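Local coordinates for protein UDP-L-Rhamnose Synthase (Acanthamoeba polyphaga mimivirus, PDB 7JID) that probably makes UDP-L-rhamnose as an NADP-dependent reductase of the short-chain dehydrogenase type, holding the cofactor and the nucleotide sugar in one cleft, at residues Gly110-Gly115 with Asp130-Phe135; Asn159-Met164 with Thr211-Phe216; Pro189-Ile194 with Asn259-Thr264. All coordinates share one frame; numbering follows the deposited sequence. Where two conformers were deposited one is given.

Contact 1 (Gly110-Gly115 with Asp130-Phe135). With EDO (1,2-ethanediol), chain G.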
loop_
_atom_site.group_PDB
_atom_site.type_symbol
_atom_site.label_atom_id
_atom_site.label_comp_id
_atom_site.label_asym_id
_atom_site.label_seq_id
_atom_site.Cartn_x
_atom_site.Cartn_y
_atom_site.Cartn_z
ATOM N N GLY A 110 4.962 -2.273 -15.828
ATOM C CA GLY A 110 4.231 -1.263 -16.596
ATOM C C GLY A 110 2.760 -1.631 -16.740
ATOM O O GLY A 110 2.077 -0.858 -17.428
ATOM N N CYS A 111 2.252 -2.647 -16.028
ATOM C CA CYS A 111 0.802 -3.012 -16.063
ATOM C C CYS A 111 -0.007 -2.099 -15.126
ATOM O O CYS A 111 -0.855 -2.581 -14.401
ATOM C CB CYS A 111 0.648 -4.497 -15.833
ATOM S SG CYS A 111 1.237 -5.339 -17.336
ATOM N N ILE A 112 0.272 -0.794 -15.163
ATOM C CA ILE A 112 -0.383 0.238 -14.303
ATOM C C ILE A 112 -1.050 1.269 -15.201
ATOM O O ILE A 112 -1.592 2.256 -14.673
ATOM C CB ILE A 112 0.689 0.849 -13.383
ATOM C CG1 ILE A 112 1.771 1.578 -14.174
ATOM C CG2 ILE A 112 1.273 -0.284 -12.526
ATOM C CD1 ILE A 112 2.846 2.204 -13.334
ATOM N N PHE A 113 -0.986 1.064 -16.520
ATOM C CA PHE A 113 -1.616 1.992 -17.492
ATOM C C PHE A 113 -2.489 1.216 -18.478
ATOM O O PHE A 113 -2.346 0.018 -18.678
ATOM C CB PHE A 113 -0.589 2.737 -18.338
ATOM C CG PHE A 113 0.546 3.377 -17.583
ATOM C CD1 PHE A 113 0.341 4.522 -16.826
ATOM C CD2 PHE A 113 1.810 2.813 -17.601
ATOM C CE1 PHE A 113 1.401 5.129 -16.177
ATOM C CE2 PHE A 113 2.867 3.424 -16.954
ATOM C CZ PHE A 113 2.642 4.551 -16.180
ATOM N N GLU A 114 -3.439 1.933 -19.044
ATOM C CA GLU A 114 -4.348 1.412 -20.086
ATOM C C GLU A 114 -4.426 2.446 -21.219
ATOM O O GLU A 114 -4.774 3.599 -20.942
ATOM C CB GLU A 114 -5.698 1.061 -19.459
ATOM C CG GLU A 114 -6.735 0.577 -20.442
ATOM C CD GLU A 114 -6.618 -0.827 -21.018
ATOM O OE1 GLU A 114 -6.232 -1.849 -20.296
ATOM O OE2 GLU A 114 -7.059 -0.951 -22.192
ATOM N N GLY A 115 -4.099 2.029 -22.432
ATOM C CA GLY A 115 -4.353 2.810 -23.647
ATOM C C GLY A 115 -3.116 3.122 -24.466
ATOM O O GLY A 115 -2.050 2.556 -24.246
ATOM N N ASP A 130 4.226 9.624 -15.905
ATOM C CA ASP A 130 2.767 9.453 -15.968
ATOM C C ASP A 130 2.292 8.684 -14.724
ATOM O O ASP A 130 3.000 7.752 -14.250
ATOM C CB ASP A 130 2.330 8.736 -17.243
ATOM C CG ASP A 130 2.143 9.648 -18.429
ATOM O OD1 ASP A 130 1.896 10.889 -18.242
ATOM O OD2 ASP A 130 2.258 9.138 -19.534
ATOM N N LYS A 131 1.154 9.093 -14.203
ATOM C CA LYS A 131 0.515 8.411 -13.055
ATOM C C LYS A 131 -0.250 7.201 -13.576
ATOM O O LYS A 131 -0.749 7.203 -14.681
ATOM C CB LYS A 131 -0.475 9.332 -12.340
ATOM C CG LYS A 131 0.034 10.737 -12.087
ATOM C CD LYS A 131 1.361 10.784 -11.390
ATOM C CE LYS A 131 1.587 12.127 -10.729
ATOM N NZ LYS A 131 0.701 12.304 -9.557
ATOM N N PRO A 132 -0.429 6.152 -12.760
ATOM C CA PRO A 132 -1.291 5.032 -13.142
ATOM C C PRO A 132 -2.694 5.478 -13.570
ATOM O O PRO A 132 -3.222 6.427 -12.983
ATOM C CB PRO A 132 -1.369 4.213 -11.853
ATOM C CG PRO A 132 -0.061 4.508 -11.155
ATOM C CD PRO A 132 0.167 5.985 -11.423
ATOM N N ASN A 133 -3.230 4.823 -14.584
ATOM C CA ASN A 133 -4.628 5.039 -15.005
ATOM C C ASN A 133 -5.324 3.715 -15.233
ATOM O O ASN A 133 -6.429 3.722 -15.784
ATOM C CB ASN A 133 -4.712 5.944 -16.229
ATOM C CG ASN A 133 -4.434 5.208 -17.517
ATOM O OD1 ASN A 133 -3.676 4.231 -17.531
ATOM N ND2 ASN A 133 -5.105 5.619 -18.574
ATOM N N PHE A 134 -4.729 2.590 -14.861
ATOM C CA PHE A 134 -5.393 1.267 -14.926
ATOM C C PHE A 134 -5.574 0.705 -13.513
ATOM O O PHE A 134 -4.567 0.550 -12.795
ATOM C CB PHE A 134 -4.654 0.285 -15.839
ATOM C CG PHE A 134 -5.286 -1.071 -15.862
ATOM C CD1 PHE A 134 -6.502 -1.311 -16.507
ATOM C CD2 PHE A 134 -4.711 -2.118 -15.187
ATOM C CE1 PHE A 134 -7.089 -2.564 -16.456
ATOM C CE2 PHE A 134 -5.275 -3.382 -15.170
ATOM C CZ PHE A 134 -6.462 -3.615 -15.818
ATOM N N PHE A 135 -6.810 0.363 -13.179
ATOM C CA PHE A 135 -7.169 -0.067 -11.811
ATOM C C PHE A 135 -7.967 -1.361 -11.852
ATOM O O PHE A 135 -8.670 -1.615 -10.884
ATOM C CB PHE A 135 -7.857 1.074 -11.067
ATOM C CG PHE A 135 -7.136 2.382 -11.156
ATOM C CD1 PHE A 135 -5.983 2.610 -10.411
ATOM C CD2 PHE A 135 -7.642 3.440 -11.912
ATOM C CE1 PHE A 135 -5.319 3.828 -10.475
ATOM C CE2 PHE A 135 -6.959 4.663 -11.972
ATOM C CZ PHE A 135 -5.805 4.859 -11.242
HETATM C C1 EDO G . -5.125 7.454 -22.867
HETATM O O1 EDO G . -5.706 6.241 -22.479
HETATM C C2 EDO G . -3.958 7.774 -22.033
HETATM O O2 EDO G . -3.515 9.095 -22.152
#
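The Phe113 ring meets Asp130-Phe135 at its edge: the carbonyl oxygens of Asp130 and Lys131 lie near the ring plane, CE1 coming 3.3 Å from Lys131 O. Its own neighbour Ile112 puts CG1 over one face, offset toward the rim, and Phe126 stacks on the ring as well. Across the contact, the Phe134 ring has Cys111 O near its edge, while Glu114 crosses it with CB 3.9 Å from CD1 and the carboxylate plane turned 47° from the ring. With CG set between its own backbone N and carbonyl carbon (chi1 80°), Asn133 turns its amide onto the Glu114 backbone and grips it with both ends. OD1 accepts from Glu114 N at 2.8 Å, and ND2 donates to Glu114 O at 3.1 Å, in the plane of both groups. Ile112 O takes two donors: Asn133 N at 3.0 Å lies in the carbonyl plane, whereas Phe134 N at 3.2 Å stands well above it. The far end of Glu114 forms a salt bridge with Arg246. Two loop segments without regular structure are thus tied by amide chemistry, fixing the backbone just after Cys111, a residue of the UDP-rhamnose pocket.

Contact 2 (Asn159-Met164 with Thr211-Phe216). With AWU ([[(2~{R},3~{S},4~{R},5~{R})-5-[2,4-bis(oxidanylidene)pyrimidin-1-yl]-3,4-bis(oxidanyl)oxolan-2-yl]methoxy-oxidanyl-phosphoryl] [(2~{R},3~{R},4~{R},5~{R},6~{S})-6-methyl-3,4,5-tris(oxidanyl)oxan-2-yl] hydrogen phosphate), chain C.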
loop_
_atom_site.group_PDB
_atom_site.type_symbol
_atom_site.label_atom_id
_atom_site.label_comp_id
_atom_site.label_asym_id
_atom_site.label_seq_id
_atom_site.Cartn_x
_atom_site.Cartn_y
_atom_site.Cartn_z
ATOM N N ASN A 159 13.896 1.914 -10.837
ATOM C CA ASN A 159 12.535 1.338 -10.937
ATOM C C ASN A 159 12.283 0.955 -12.400
ATOM O O ASN A 159 11.977 1.825 -13.200
ATOM C CB ASN A 159 11.540 2.294 -10.305
ATOM C CG ASN A 159 10.110 1.943 -10.646
ATOM O OD1 ASN A 159 9.760 0.770 -10.592
ATOM N ND2 ASN A 159 9.311 2.961 -10.890
ATOM N N LEU A 160 12.343 -0.319 -12.710
ATOM C CA LEU A 160 12.215 -0.786 -14.110
ATOM C C LEU A 160 10.801 -1.349 -14.329
ATOM O O LEU A 160 10.370 -2.249 -13.591
ATOM C CB LEU A 160 13.256 -1.850 -14.458
ATOM C CG LEU A 160 14.699 -1.359 -14.352
ATOM C CD1 LEU A 160 15.649 -2.471 -14.709
ATOM C CD2 LEU A 160 14.938 -0.093 -15.173
ATOM N N ARG A 161 10.048 -0.737 -15.233
ATOM C CA ARG A 161 8.702 -1.245 -15.580
ATOM C C ARG A 161 8.734 -2.244 -16.736
ATOM O O ARG A 161 8.807 -1.872 -17.931
ATOM C CB ARG A 161 7.838 -0.029 -15.917
ATOM C CG ARG A 161 7.611 0.957 -14.794
ATOM C CD ARG A 161 6.694 2.004 -15.366
ATOM N NE ARG A 161 6.395 3.120 -14.524
ATOM C CZ ARG A 161 6.060 4.331 -14.958
ATOM N NH1 ARG A 161 6.126 4.615 -16.252
ATOM N NH2 ARG A 161 5.720 5.251 -14.072
ATOM N N ILE A 162 8.746 -3.549 -16.420
ATOM C CA ILE A 162 8.631 -4.598 -17.468
ATOM C C ILE A 162 7.140 -4.898 -17.661
ATOM O O ILE A 162 6.345 -4.629 -16.745
ATOM C CB ILE A 162 9.445 -5.854 -17.138
ATOM C CG1 ILE A 162 9.001 -6.478 -15.812
ATOM C CG2 ILE A 162 10.931 -5.524 -17.189
ATOM C CD1 ILE A 162 9.381 -7.944 -15.723
ATOM N N ARG A 163 6.837 -5.488 -18.784
ATOM C CA ARG A 163 5.488 -6.043 -19.009
ATOM C C ARG A 163 5.582 -7.374 -19.706
ATOM O O ARG A 163 6.428 -7.534 -20.611
ATOM C CB ARG A 163 4.641 -5.110 -19.858
ATOM C CG ARG A 163 4.451 -3.744 -19.243
ATOM C CD ARG A 163 3.469 -2.877 -20.024
ATOM N NE ARG A 163 2.105 -3.383 -19.898
ATOM C CZ ARG A 163 1.266 -3.723 -20.876
ATOM N NH1 ARG A 163 1.673 -3.844 -22.120
ATOM N NH2 ARG A 163 0.037 -4.072 -20.586
ATOM N N MET A 164 4.619 -8.244 -19.437
ATOM C CA MET A 164 4.408 -9.478 -20.242
ATOM C C MET A 164 5.751 -10.098 -20.625
ATOM O O MET A 164 6.063 -10.370 -21.805
ATOM C CB MET A 164 3.620 -9.139 -21.503
ATOM C CG MET A 164 2.290 -8.500 -21.113
ATOM S SD MET A 164 1.379 -7.858 -22.499
ATOM C CE MET A 164 -0.211 -7.570 -21.730
ATOM N N THR A 211 19.791 5.463 -11.842
ATOM C CA THR A 211 18.628 5.472 -10.919
ATOM C C THR A 211 17.445 6.101 -11.635
ATOM O O THR A 211 17.625 6.616 -12.741
ATOM C CB THR A 211 18.893 6.143 -9.560
ATOM O OG1 THR A 211 19.195 7.526 -9.753
ATOM C CG2 THR A 211 19.968 5.400 -8.806
ATOM N N GLY A 212 16.273 6.024 -11.012
ATOM C CA GLY A 212 15.069 6.635 -11.566
ATOM C C GLY A 212 14.105 5.583 -12.096
ATOM O O GLY A 212 14.428 4.401 -12.070
ATOM N N THR A 213 13.034 6.038 -12.694
ATOM C CA THR A 213 12.036 5.147 -13.329
ATOM C C THR A 213 12.395 5.012 -14.814
ATOM O O THR A 213 12.681 6.019 -15.468
ATOM C CB THR A 213 10.619 5.657 -13.113
ATOM O OG1 THR A 213 10.364 5.565 -11.709
ATOM C CG2 THR A 213 9.576 4.855 -13.849
ATOM N N PHE A 214 12.306 3.801 -15.351
ATOM C CA PHE A 214 12.428 3.532 -16.808
ATOM C C PHE A 214 11.331 2.570 -17.211
ATOM O O PHE A 214 11.275 1.433 -16.689
ATOM C CB PHE A 214 13.774 2.945 -17.182
ATOM C CG PHE A 214 14.933 3.909 -17.076
ATOM C CD1 PHE A 214 15.506 4.442 -18.227
ATOM C CD2 PHE A 214 15.516 4.171 -15.849
ATOM C CE1 PHE A 214 16.610 5.286 -18.119
ATOM C CE2 PHE A 214 16.591 5.053 -15.745
ATOM C CZ PHE A 214 17.161 5.567 -16.894
ATOM N N ASN A 215 10.590 2.931 -18.239
ATOM C CA ASN A 215 9.804 1.957 -19.029
ATOM C C ASN A 215 10.810 0.983 -19.639
ATOM O O ASN A 215 11.808 1.409 -20.215
ATOM C CB ASN A 215 8.947 2.698 -20.058
ATOM C CG ASN A 215 7.803 3.448 -19.442
ATOM O OD1 ASN A 215 7.319 3.121 -18.357
ATOM N ND2 ASN A 215 7.382 4.529 -20.108
ATOM N N PHE A 216 10.573 -0.302 -19.468
ATOM C CA PHE A 216 11.591 -1.341 -19.675
ATOM C C PHE A 216 10.961 -2.464 -20.495
ATOM O O PHE A 216 11.079 -3.637 -20.159
ATOM C CB PHE A 216 12.183 -1.781 -18.349
ATOM C CG PHE A 216 13.589 -2.251 -18.542
ATOM C CD1 PHE A 216 14.603 -1.343 -18.780
ATOM C CD2 PHE A 216 13.897 -3.582 -18.368
ATOM C CE1 PHE A 216 15.913 -1.807 -18.909
ATOM C CE2 PHE A 216 15.192 -4.040 -18.533
ATOM C CZ PHE A 216 16.196 -3.131 -18.764
HETATM P PA AWU C . -2.082 -13.829 -17.719
HETATM O O1A AWU C . -3.351 -13.797 -16.954
HETATM O O2A AWU C . -1.483 -15.180 -18.067
HETATM O O3A AWU C . -0.768 -13.154 -17.030
HETATM P PB AWU C . -0.750 -11.983 -15.870
HETATM O O1B AWU C . -1.617 -10.738 -16.184
HETATM O O2B AWU C . -0.911 -12.673 -14.497
HETATM O O3B AWU C . 0.765 -11.519 -16.090
HETATM C "C5'" AWU C . 2.908 -9.574 -13.907
HETATM O "O5'" AWU C . 2.339 -10.642 -14.640
HETATM C "C4'" AWU C . 3.579 -8.602 -14.862
HETATM O "O4'" AWU C . 4.025 -7.407 -14.183
HETATM C "C3'" AWU C . 2.594 -8.206 -15.913
HETATM O "O3'" AWU C . 3.299 -7.555 -16.937
HETATM C "C2'" AWU C . 1.923 -9.398 -16.587
HETATM C "C1'" AWU C . 1.421 -10.370 -15.613
HETATM N N1 AWU C . -5.047 -14.159 -21.968
HETATM C C2 AWU C . -5.742 -14.678 -23.047
HETATM O O2 AWU C . -5.503 -14.263 -24.200
HETATM N N3 AWU C . -6.583 -15.739 -22.831
HETATM C C4 AWU C . -6.865 -16.190 -21.580
HETATM O O4 AWU C . -7.648 -17.205 -21.469
HETATM C C5 AWU C . -6.149 -15.680 -20.496
HETATM C C6 AWU C . -5.312 -14.583 -20.680
HETATM C C1C AWU C . -4.104 -13.020 -22.156
HETATM C C2C AWU C . -4.264 -11.831 -21.209
HETATM C C3C AWU C . -2.823 -11.263 -21.172
HETATM C C4C AWU C . -2.012 -12.508 -21.333
HETATM C C5C AWU C . -1.300 -12.988 -20.086
HETATM C "C6'" AWU C . 3.900 -10.244 -12.958
HETATM O "O2'" AWU C . 2.918 -10.106 -17.297
HETATM O O2C AWU C . -5.166 -10.918 -21.780
HETATM O O3C AWU C . -2.565 -10.465 -22.314
HETATM O O4C AWU C . -2.878 -13.568 -21.718
HETATM O O5C AWU C . -2.295 -13.017 -19.037
#
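Leu160 has CG anti to its carbonyl carbon (chi1 -62°), and Phe216 has CG anti to its backbone N (chi1 -151°); from these starting points a leucine methyl and the ring meet. Leu160 CD1 sits over the centre of the Phe216 ring, 4.0 Å from the centroid, a CH-pi contact, while Ile162 CG2 touches the ring's edge 3.7 Å from CD2. Leu160 CD2 also packs on Phe214 CB at 3.8 Å. The sheet's other side, carrying Asn159, Arg161, Thr213 and Asn215, is polar. Arg161 NH1 donates to Asn215 OD1 at 2.8 Å, near the guanidinium plane, with Thr213 CG2 over one guanidinium face. Asn159 ND2 reaches Thr213 OG1 at 2.9 Å. Between the two sides runs a parallel ladder, its strand axes 17° apart, in which Arg161 N bonds Phe214 O at 2.9 Å. Farther along the chain, Met164 N donates to O3' of the bound UDP-rhamnose at 2.9 Å. Strand 212-215 is one of two edge strands of this Rossmann-type sheet within the chain, and strand 103-109 flanks 157-162 on its other side. Helices 195-207 and 265-270 pack against Phe214 and Phe216, while Asp147 of helix 138-150 pairs with Arg161.

Contact 3 (Pro189-Ile194 with Asn259-Thr264)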
loop_
_atom_site.group_PDB
_atom_site.type_symbol
_atom_site.label_atom_id
_atom_site.label_comp_id
_atom_site.label_asym_id
_atom_site.label_seq_id
_atom_site.Cartn_x
_atom_site.Cartn_y
_atom_site.Cartn_z
ATOM N N PRO A 189 -2.612 -5.226 -29.158
ATOM C CA PRO A 189 -1.230 -4.724 -29.243
ATOM C C PRO A 189 -0.755 -4.244 -27.865
ATOM O O PRO A 189 -1.449 -3.485 -27.197
ATOM C CB PRO A 189 -1.291 -3.598 -30.279
ATOM C CG PRO A 189 -2.508 -3.950 -31.110
ATOM C CD PRO A 189 -3.480 -4.523 -30.115
ATOM N N ASN A 190 0.487 -4.566 -27.525
ATOM C CA ASN A 190 1.015 -4.273 -26.182
ATOM C C ASN A 190 2.530 -4.115 -26.202
ATOM O O ASN A 190 3.200 -4.727 -27.083
ATOM C CB ASN A 190 0.725 -5.456 -25.268
ATOM C CG ASN A 190 -0.565 -5.302 -24.510
ATOM O OD1 ASN A 190 -0.614 -4.553 -23.534
ATOM N ND2 ASN A 190 -1.602 -6.042 -24.946
ATOM N N SER A 191 3.028 -3.322 -25.270
ATOM C CA SER A 191 4.456 -3.239 -24.928
ATOM C C SER A 191 4.820 -4.469 -24.118
ATOM O O SER A 191 4.161 -4.724 -23.073
ATOM C CB SER A 191 4.786 -1.996 -24.222
ATOM O OG SER A 191 4.695 -0.854 -25.066
ATOM N N MET A 192 5.891 -5.142 -24.507
ATOM C CA MET A 192 6.352 -6.378 -23.836
ATOM C C MET A 192 7.869 -6.350 -23.691
ATOM O O MET A 192 8.497 -5.618 -24.393
ATOM C CB MET A 192 5.922 -7.653 -24.569
ATOM C CG MET A 192 4.529 -7.589 -25.125
ATOM S SD MET A 192 3.960 -9.240 -25.596
ATOM C CE MET A 192 2.280 -8.866 -26.181
ATOM N N THR A 193 8.376 -7.190 -22.804
ATOM C CA THR A 193 9.803 -7.255 -22.408
ATOM C C THR A 193 10.364 -8.615 -22.790
ATOM O O THR A 193 9.921 -9.611 -22.225
ATOM C CB THR A 193 9.953 -7.055 -20.901
ATOM O OG1 THR A 193 9.420 -5.785 -20.520
ATOM C CG2 THR A 193 11.404 -7.049 -20.465
ATOM N N ILE A 194 11.338 -8.649 -23.719
ATOM C CA ILE A 194 12.082 -9.889 -24.011
ATOM C C ILE A 194 13.261 -9.979 -23.039
ATOM O O ILE A 194 14.185 -9.178 -23.150
ATOM C CB ILE A 194 12.525 -9.986 -25.477
ATOM C CG1 ILE A 194 11.292 -9.933 -26.404
ATOM C CG2 ILE A 194 13.312 -11.279 -25.629
ATOM C CD1 ILE A 194 11.641 -9.845 -27.830
ATOM N N ASN A 259 -3.575 -3.184 -20.773
ATOM C CA ASN A 259 -3.160 -3.150 -22.201
ATOM C C ASN A 259 -2.655 -1.751 -22.492
ATOM O O ASN A 259 -3.469 -0.815 -22.329
ATOM C CB ASN A 259 -4.314 -3.509 -23.147
ATOM C CG ASN A 259 -4.719 -4.948 -22.982
ATOM O OD1 ASN A 259 -4.088 -5.842 -23.499
ATOM N ND2 ASN A 259 -5.793 -5.179 -22.232
ATOM N N ASN A 260 -1.422 -1.586 -22.978
ATOM C CA ASN A 260 -0.879 -0.222 -23.177
ATOM C C ASN A 260 0.327 -0.273 -24.124
ATOM O O ASN A 260 0.876 -1.350 -24.373
ATOM C CB ASN A 260 -0.595 0.438 -21.833
ATOM C CG ASN A 260 0.586 -0.180 -21.107
ATOM O OD1 ASN A 260 1.652 -0.274 -21.688
ATOM N ND2 ASN A 260 0.361 -0.517 -19.849
ATOM N N LEU A 261 0.700 0.910 -24.570
ATOM C CA LEU A 261 2.050 1.269 -25.058
ATOM C C LEU A 261 2.776 2.051 -23.983
ATOM O O LEU A 261 2.198 3.067 -23.490
ATOM C CB LEU A 261 1.922 2.148 -26.304
ATOM C CG LEU A 261 3.206 2.808 -26.819
ATOM C CD1 LEU A 261 4.186 1.771 -27.334
ATOM C CD2 LEU A 261 2.899 3.831 -27.916
ATOM N N LEU A 262 4.003 1.647 -23.685
ATOM C CA LEU A 262 4.952 2.486 -22.919
ATOM C C LEU A 262 5.845 3.245 -23.887
ATOM O O LEU A 262 6.366 2.658 -24.839
ATOM C CB LEU A 262 5.806 1.638 -21.973
ATOM C CG LEU A 262 5.059 0.777 -20.959
ATOM C CD1 LEU A 262 6.108 -0.083 -20.222
ATOM C CD2 LEU A 262 4.175 1.598 -20.049
ATOM N N ASN A 263 5.982 4.546 -23.628
ATOM C CA ASN A 263 6.997 5.363 -24.318
ATOM C C ASN A 263 8.380 4.958 -23.806
ATOM O O ASN A 263 8.588 5.082 -22.579
ATOM C CB ASN A 263 6.700 6.834 -24.095
ATOM C CG ASN A 263 7.636 7.748 -24.838
ATOM O OD1 ASN A 263 8.827 7.512 -24.899
ATOM N ND2 ASN A 263 7.126 8.903 -25.253
ATOM N N THR A 264 9.232 4.457 -24.689
ATOM C CA THR A 264 10.573 4.011 -24.249
ATOM C C THR A 264 11.665 4.964 -24.727
ATOM O O THR A 264 12.771 4.521 -24.793
ATOM C CB THR A 264 10.826 2.573 -24.663
ATOM O OG1 THR A 264 10.708 2.457 -26.073
ATOM C CG2 THR A 264 9.915 1.611 -23.937
#
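Asn190 and Asn259 are joined amide to amide: Asn190 ND2 donates to Asn259 OD1 at 2.9 Å with a nearly straight N-H...O angle of 176°, in the plane of both groups and on a lone pair of the acceptor. The two segments are irregular, extended loops of what is, by family, a short-chain dehydrogenase fold, and each leads into a helix, 195-207 and 265-270. The other end of the Asn190 amide holds the backbone next door, OD1 accepting from Asn260 N at 3.1 Å. That donor stands well above the carbonyl plane, and the same oxygen also receives Arg163 NH1, so a buried acceptor serves two donors. Asn190 thus uses both ends of its amide on consecutive residues, with the two asparagine amide planes turned 46° from each other.

One residue on, the backbone takes over. Ser191 N donates to Asn260 O at 3.1 Å, in the carbonyl plane, and Asn190 CA approaches the same oxygen at 3.4 Å in a CA-H...O contact. Ser191 then turns its hydroxyl to the other loop: with OG anti to its carbonyl carbon (chi1 -70°), it accepts from Leu262 N at 2.9 Å. Of the four hydrogen bonds between the loops, only Ser191 N to Asn260 O is backbone to backbone; the other three use a side chain. Beyond them, the Asn260 side chain is engaged by Phe113 O through ND2, and Leu262 leans on Asn215. Apolar packing between the loops is slight; methyl CD1 of Leu261 rests 3.5 Å from Ser191 OG.

In the fold
Along the chain contact 1 closes first, whereas contacts 2 and 3 interleave: 159-164, 189-194, 211-216, 259-264. The centres lie close, about 13 Å from contact 1 to contact 2 and about 11 Å from contact 3 to either. Contact 2 belongs to the parallel sheet, whose strand 103-109 runs straight into contact 1; contact 3 joins loops leading to helices 195-207 and 265-270. Direct bonds tie the three together: Gly110 N to Ile162 O, Gly115 N to Asn259 O, and Thr193 OG1 to Phe216 O. Arg163 lies at their junction, touching Cys111, Asn190 and Asn260, and the sheet's edge strand and these loops are in direct contact beside the bound UDP-rhamnose.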